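Local coordinates for protein manganese lipoxygenase (Gaeumannomyces graminis, PDB 5FX8) that uses a catalytic manganese ion to oxygenate linoleic and alpha-linolenic acids to their 11S- and 13R-hydroperoxides, at residues R320-I328 with A610-V618. Sequence-based numbering, arbitrary orientation.
Sequences RLMYQAYAI and AVNPFFLSV. With MN (manganese (II) ion), chain I.
In the lipoxygenase metal site the C-terminal carboxylate is itself a ligand, and the end of the tail that delivers it, F614 to V618, packs against 320-328. V618 O binds manganese at 1.9 Å, beside a water and H290, H294, H478 and N482. The CD1 methyl of I328 lies 3.5 Å from V618 C, while the I328 side chain also packs on H294, so it touches two ligand residues. Further back along the tail, two phenylalanines meet the end of helix 313-321 and the type II beta turn M322-A325 that follows it. The R320 guanidinium lies nearly flat against the outer end of the F614 ring, planes 12° apart, with F614 CZ 3.3 Å from R320 CZ. A bend at chi2 (81°) carries the arginine chain across this ring, and NE is held by the carbonyl of A554. The F614 ring turns its CE1 edge to R320 O, which lies near the ring plane. Y323 directs its CD2 edge onto a face of F615 in a T-shaped stack, centroids 5.0 Å apart and planes at 73°. Water 1 bridges the backbones, donating to L321 O and Y323 O and accepting from L616 N at 2.9 Å, at the inverse gamma turn centred on L616. Water 2 donates to both Q324 OE1 and S617 O, the latter at 2.6 Å, while D103 takes the hydrogen bond from Q324 NE2.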
ATOM      1  N   ARG A 320      -0.833  -0.778  17.437  1.00  9.36           N
ATOM      2  CA  ARG A 320      -0.379  -1.712  16.420  1.00  6.98           C
ATOM      3  C   ARG A 320      -1.066  -1.460  15.084  1.00  5.86           C
ATOM      4  O   ARG A 320      -0.413  -1.446  14.045  1.00  5.97           O
ATOM      5  CB  ARG A 320      -0.611  -3.141  16.884  1.00  5.95           C
ATOM      6  CG  ARG A 320      -0.357  -4.133  15.798  1.00  5.74           C
ATOM      7  CD  ARG A 320       1.093  -4.373  15.715  1.00  6.30           C
ATOM      8  NE  ARG A 320       1.441  -5.480  14.853  1.00  6.29           N
ATOM      9  CZ  ARG A 320       2.683  -5.808  14.542  1.00  6.06           C
ATOM     10  NH1 ARG A 320       3.694  -5.128  15.040  1.00  6.32           N
ATOM     11  NH2 ARG A 320       2.911  -6.838  13.766  1.00  6.42           N
ATOM     12  N   LEU A 321      -2.380  -1.255  15.088  1.00  6.04           N
ATOM     13  CA  LEU A 321      -3.074  -1.087  13.815  1.00  6.77           C
ATOM     14  C   LEU A 321      -2.770   0.259  13.157  1.00  6.62           C
ATOM     15  O   LEU A 321      -2.887   0.381  11.943  1.00  6.47           O
ATOM     16  CB  LEU A 321      -4.585  -1.224  14.002  1.00  7.25           C
ATOM     17  CG  LEU A 321      -5.192  -2.536  14.459  1.00  4.81           C
ATOM     18  CD1 LEU A 321      -6.558  -2.215  14.902  1.00  4.74           C
ATOM     19  CD2 LEU A 321      -5.242  -3.473  13.328  1.00  5.40           C
ATOM     20  N   MET A 322      -2.414   1.278  13.939  1.00  8.89           N
ATOM     21  CA  MET A 322      -2.085   2.597  13.434  1.00  6.67           C
ATOM     22  C   MET A 322      -0.588   2.784  13.261  1.00 14.55           C
ATOM     23  O   MET A 322      -0.104   3.921  13.284  1.00 22.33           O
ATOM     24  CB  MET A 322      -2.624   3.662  14.373  1.00  6.98           C
ATOM     25  CG  MET A 322      -4.095   3.667  14.537  1.00  6.08           C
ATOM     26  SD  MET A 322      -4.932   3.996  13.027  1.00 17.66           S
ATOM     27  CE  MET A 322      -5.605   2.401  12.979  1.00 24.59           C
ATOM     28  N   TYR A 323       0.146   1.685  13.138  1.00  6.00           N
ATOM     29  CA  TYR A 323       1.548   1.735  12.820  1.00  6.13           C
ATOM     30  C   TYR A 323       1.790   2.666  11.637  1.00  7.87           C
ATOM     31  O   TYR A 323       1.097   2.602  10.619  1.00 14.30           O
ATOM     32  CB  TYR A 323       2.046   0.329  12.530  1.00  5.88           C
ATOM     33  CG  TYR A 323       3.531   0.234  12.340  1.00  7.31           C
ATOM     34  CD1 TYR A 323       4.395   0.763  13.269  1.00  5.83           C
ATOM     35  CD2 TYR A 323       4.060  -0.402  11.239  1.00  6.46           C
ATOM     36  CE1 TYR A 323       5.745   0.671  13.099  1.00  8.87           C
ATOM     37  CE2 TYR A 323       5.383  -0.506  11.060  1.00  8.27           C
ATOM     38  CZ  TYR A 323       6.240   0.034  11.992  1.00 11.17           C
ATOM     39  OH  TYR A 323       7.607  -0.066  11.801  1.00 18.82           O
ATOM     40  N   GLN A 324       2.747   3.570  11.815  1.00 12.57           N
ATOM     41  CA  GLN A 324       3.195   4.559  10.848  1.00  7.15           C
ATOM     42  C   GLN A 324       2.093   5.471  10.339  1.00  7.60           C
ATOM     43  O   GLN A 324       2.331   6.211   9.393  1.00 15.33           O
ATOM     44  CB  GLN A 324       3.888   3.897   9.655  1.00  7.08           C
ATOM     45  CG  GLN A 324       5.146   3.181  10.006  1.00  8.04           C
ATOM     46  CD  GLN A 324       5.926   2.773   8.787  1.00  9.27           C
ATOM     47  OE1 GLN A 324       5.752   3.333   7.728  1.00 16.24           O
ATOM     48  NE2 GLN A 324       6.794   1.800   8.935  1.00 10.83           N
ATOM     49  N   ALA A 325       0.890   5.448  10.918  1.00  8.85           N
ATOM     50  CA  ALA A 325      -0.231   6.096  10.234  1.00  7.96           C
ATOM     51  C   ALA A 325      -0.046   7.599  10.148  1.00  8.21           C
ATOM     52  O   ALA A 325      -0.541   8.222   9.216  1.00 21.92           O
ATOM     53  CB  ALA A 325      -1.563   5.788  10.912  1.00  5.98           C
ATOM     54  N   TYR A 326       0.668   8.193  11.091  1.00  8.25           N
ATOM     55  CA  TYR A 326       0.767   9.636  11.155  1.00  8.31           C
ATOM     56  C   TYR A 326       1.761  10.210  10.167  1.00  9.38           C
ATOM     57  O   TYR A 326       1.989  11.424  10.159  1.00 14.04           O
ATOM     58  CB  TYR A 326       1.115  10.048  12.560  1.00  7.61           C
ATOM     59  CG  TYR A 326      -0.026   9.837  13.493  1.00  7.39           C
ATOM     60  CD1 TYR A 326      -1.208  10.515  13.308  1.00  6.75           C
ATOM     61  CD2 TYR A 326       0.081   8.978  14.561  1.00  7.49           C
ATOM     62  CE1 TYR A 326      -2.235  10.358  14.156  1.00  7.40           C
ATOM     63  CE2 TYR A 326      -0.948   8.803  15.413  1.00  7.83           C
ATOM     64  CZ  TYR A 326      -2.110   9.502  15.206  1.00  7.60           C
ATOM     65  OH  TYR A 326      -3.164   9.369  16.059  1.00 11.73           O
ATOM     66  N   ALA A 327       2.344   9.357   9.345  1.00  8.64           N
ATOM     67  CA  ALA A 327       3.193   9.786   8.267  1.00  8.29           C
ATOM     68  C   ALA A 327       2.420  10.175   7.018  1.00  7.88           C
ATOM     69  O   ALA A 327       2.914  10.993   6.247  1.00 16.97           O
ATOM     70  CB  ALA A 327       4.192   8.682   7.935  1.00  8.59           C
ATOM     71  N   ILE A 328       1.208   9.665   6.819  1.00  7.73           N
ATOM     72  CA  ILE A 328       0.587   9.769   5.502  1.00  7.88           C
ATOM     73  C   ILE A 328       0.205  11.212   5.183  1.00 16.85           C
ATOM     74  O   ILE A 328       0.396  11.668   4.053  1.00 12.28           O
ATOM     75  CB  ILE A 328      -0.616   8.811   5.379  1.00  7.83           C
ATOM     76  CG1 ILE A 328      -0.190   7.374   5.678  1.00  7.92           C
ATOM     77  CG2 ILE A 328      -1.194   8.845   3.973  1.00  6.47           C
ATOM     78  CD1 ILE A 328       0.905   6.865   4.817  1.00  7.03           C
ATOM     79  N   ALA A 610      -2.408 -12.256   2.880  1.00 12.21           N
ATOM     80  CA  ALA A 610      -0.999 -12.592   2.843  1.00 11.73           C
ATOM     81  C   ALA A 610      -0.183 -11.567   2.095  1.00 12.51           C
ATOM     82  O   ALA A 610       1.045 -11.590   2.188  1.00 18.85           O
ATOM     83  CB  ALA A 610      -0.787 -13.950   2.200  1.00 12.15           C
ATOM     84  N   VAL A 611      -0.840 -10.676   1.368  1.00 11.80           N
ATOM     85  CA  VAL A 611      -0.177  -9.705   0.523  1.00 12.77           C
ATOM     86  C   VAL A 611      -0.268  -8.313   1.112  1.00 10.90           C
ATOM     87  O   VAL A 611       0.652  -7.514   0.981  1.00 21.38           O
ATOM     88  CB  VAL A 611      -0.791  -9.751  -0.896  1.00 13.70           C
ATOM     89  CG1 VAL A 611      -0.173  -8.695  -1.781  1.00 13.60           C
ATOM     90  CG2 VAL A 611      -0.623 -11.153  -1.486  1.00 12.87           C
ATOM     91  N   ASN A 612      -1.334  -8.022   1.753  1.00 12.82           N
ATOM     92  CA  ASN A 612      -1.542  -6.685   2.254  1.00 12.41           C
ATOM     93  C   ASN A 612      -0.836  -6.467   3.584  1.00  8.55           C
ATOM     94  O   ASN A 612      -0.653  -7.394   4.350  1.00 16.36           O
ATOM     95  CB  ASN A 612      -3.025  -6.439   2.388  1.00  9.43           C
ATOM     96  CG  ASN A 612      -3.660  -6.265   1.057  1.00 11.18           C
ATOM     97  OD1 ASN A 612      -3.026  -5.700   0.169  1.00 19.87           O
ATOM     98  ND2 ASN A 612      -4.883  -6.734   0.882  1.00 12.19           N
ATOM     99  N   PRO A 613      -0.421  -5.252   3.876  1.00  8.02           N
ATOM    100  CA  PRO A 613       0.042  -4.949   5.221  1.00  7.65           C
ATOM    101  C   PRO A 613      -1.127  -4.810   6.170  1.00  7.31           C
ATOM    102  O   PRO A 613      -2.255  -4.560   5.764  1.00  6.98           O
ATOM    103  CB  PRO A 613       0.756  -3.606   5.041  1.00  6.88           C
ATOM    104  CG  PRO A 613       0.074  -2.992   3.980  1.00  6.61           C
ATOM    105  CD  PRO A 613      -0.354  -4.060   3.020  1.00  9.03           C
ATOM    106  N   PHE A 614      -0.817  -4.901   7.466  1.00  9.84           N
ATOM    107  CA  PHE A 614      -1.834  -4.758   8.503  1.00  6.88           C
ATOM    108  C   PHE A 614      -2.084  -3.308   8.891  1.00 14.21           C
ATOM    109  O   PHE A 614      -2.919  -3.053   9.758  1.00  9.04           O
ATOM    110  CB  PHE A 614      -1.462  -5.573   9.755  1.00  7.05           C
ATOM    111  CG  PHE A 614      -0.252  -5.063  10.484  1.00  6.95           C
ATOM    112  CD1 PHE A 614      -0.340  -3.988  11.346  1.00  6.40           C
ATOM    113  CD2 PHE A 614       0.970  -5.661  10.307  1.00  7.72           C
ATOM    114  CE1 PHE A 614       0.768  -3.511  11.979  1.00  6.28           C
ATOM    115  CE2 PHE A 614       2.077  -5.189  10.937  1.00  7.97           C
ATOM    116  CZ  PHE A 614       1.973  -4.108  11.779  1.00  7.26           C
ATOM    117  N   PHE A 615      -1.378  -2.361   8.299  1.00  9.35           N
ATOM    118  CA  PHE A 615      -1.458  -0.963   8.685  1.00  6.75           C
ATOM    119  C   PHE A 615      -1.620  -0.134   7.428  1.00  6.45           C
ATOM    120  O   PHE A 615      -1.530  -0.652   6.313  1.00  6.33           O
ATOM    121  CB  PHE A 615      -0.213  -0.534   9.478  1.00  6.82           C
ATOM    122  CG  PHE A 615       1.078  -0.715   8.724  1.00  6.89           C
ATOM    123  CD1 PHE A 615       1.658  -1.980   8.589  1.00  7.21           C
ATOM    124  CD2 PHE A 615       1.723   0.380   8.145  1.00  6.92           C
ATOM    125  CE1 PHE A 615       2.853  -2.147   7.878  1.00  7.95           C
ATOM    126  CE2 PHE A 615       2.924   0.221   7.445  1.00  7.12           C
ATOM    127  CZ  PHE A 615       3.486  -1.029   7.306  1.00  7.75           C
ATOM    128  N   LEU A 616      -1.866   1.160   7.621  1.00  6.29           N
ATOM    129  CA  LEU A 616      -2.055   2.126   6.531  1.00  6.87           C
ATOM    130  C   LEU A 616      -0.683   2.578   6.030  1.00  6.09           C
ATOM    131  O   LEU A 616      -0.137   3.580   6.473  1.00  6.08           O
ATOM    132  CB  LEU A 616      -2.902   3.304   7.007  1.00  7.08           C
ATOM    133  CG  LEU A 616      -4.321   3.078   7.575  1.00  7.70           C
ATOM    134  CD1 LEU A 616      -4.789   4.258   8.404  1.00  8.30           C
ATOM    135  CD2 LEU A 616      -5.363   2.785   6.523  1.00  6.30           C
ATOM    136  N   SER A 617      -0.117   1.835   5.080  1.00  6.03           N
ATOM    137  CA  SER A 617       1.284   1.996   4.740  1.00  6.51           C
ATOM    138  C   SER A 617       1.553   3.081   3.693  1.00  7.00           C
ATOM    139  O   SER A 617       2.682   3.575   3.624  1.00  6.85           O
ATOM    140  CB  SER A 617       1.878   0.659   4.290  1.00  5.76           C
ATOM    141  OG  SER A 617       1.523   0.330   2.978  1.00 10.75           O
ATOM    142  N   VAL A 618       0.561   3.494   2.912  1.00  7.11           N
ATOM    143  CA  VAL A 618       0.746   4.598   1.974  1.00  7.58           C
ATOM    144  C   VAL A 618      -0.457   5.531   1.896  1.00  7.52           C
ATOM    145  O   VAL A 618      -1.624   5.094   1.978  1.00 39.71           O
ATOM    146  CB  VAL A 618       1.101   4.068   0.577  1.00  9.45           C
ATOM    147  CG1 VAL A 618       2.497   3.493   0.569  1.00  6.82           C
ATOM    148  CG2 VAL A 618       0.104   3.012   0.134  1.00  8.44           C
TER
HETATM  149 MN    MN I1000      -3.439   5.388   1.377  1.00  8.02          MN
HETATM  150  O   HOH W   1      -1.638   2.270  10.309  1.00 15.70           O
HETATM  151  O   HOH W   2       4.638   2.560   5.012  1.00  6.51           O
HETATM  152  O   HOH W   3      -2.503   7.369   0.326  1.00 33.97           O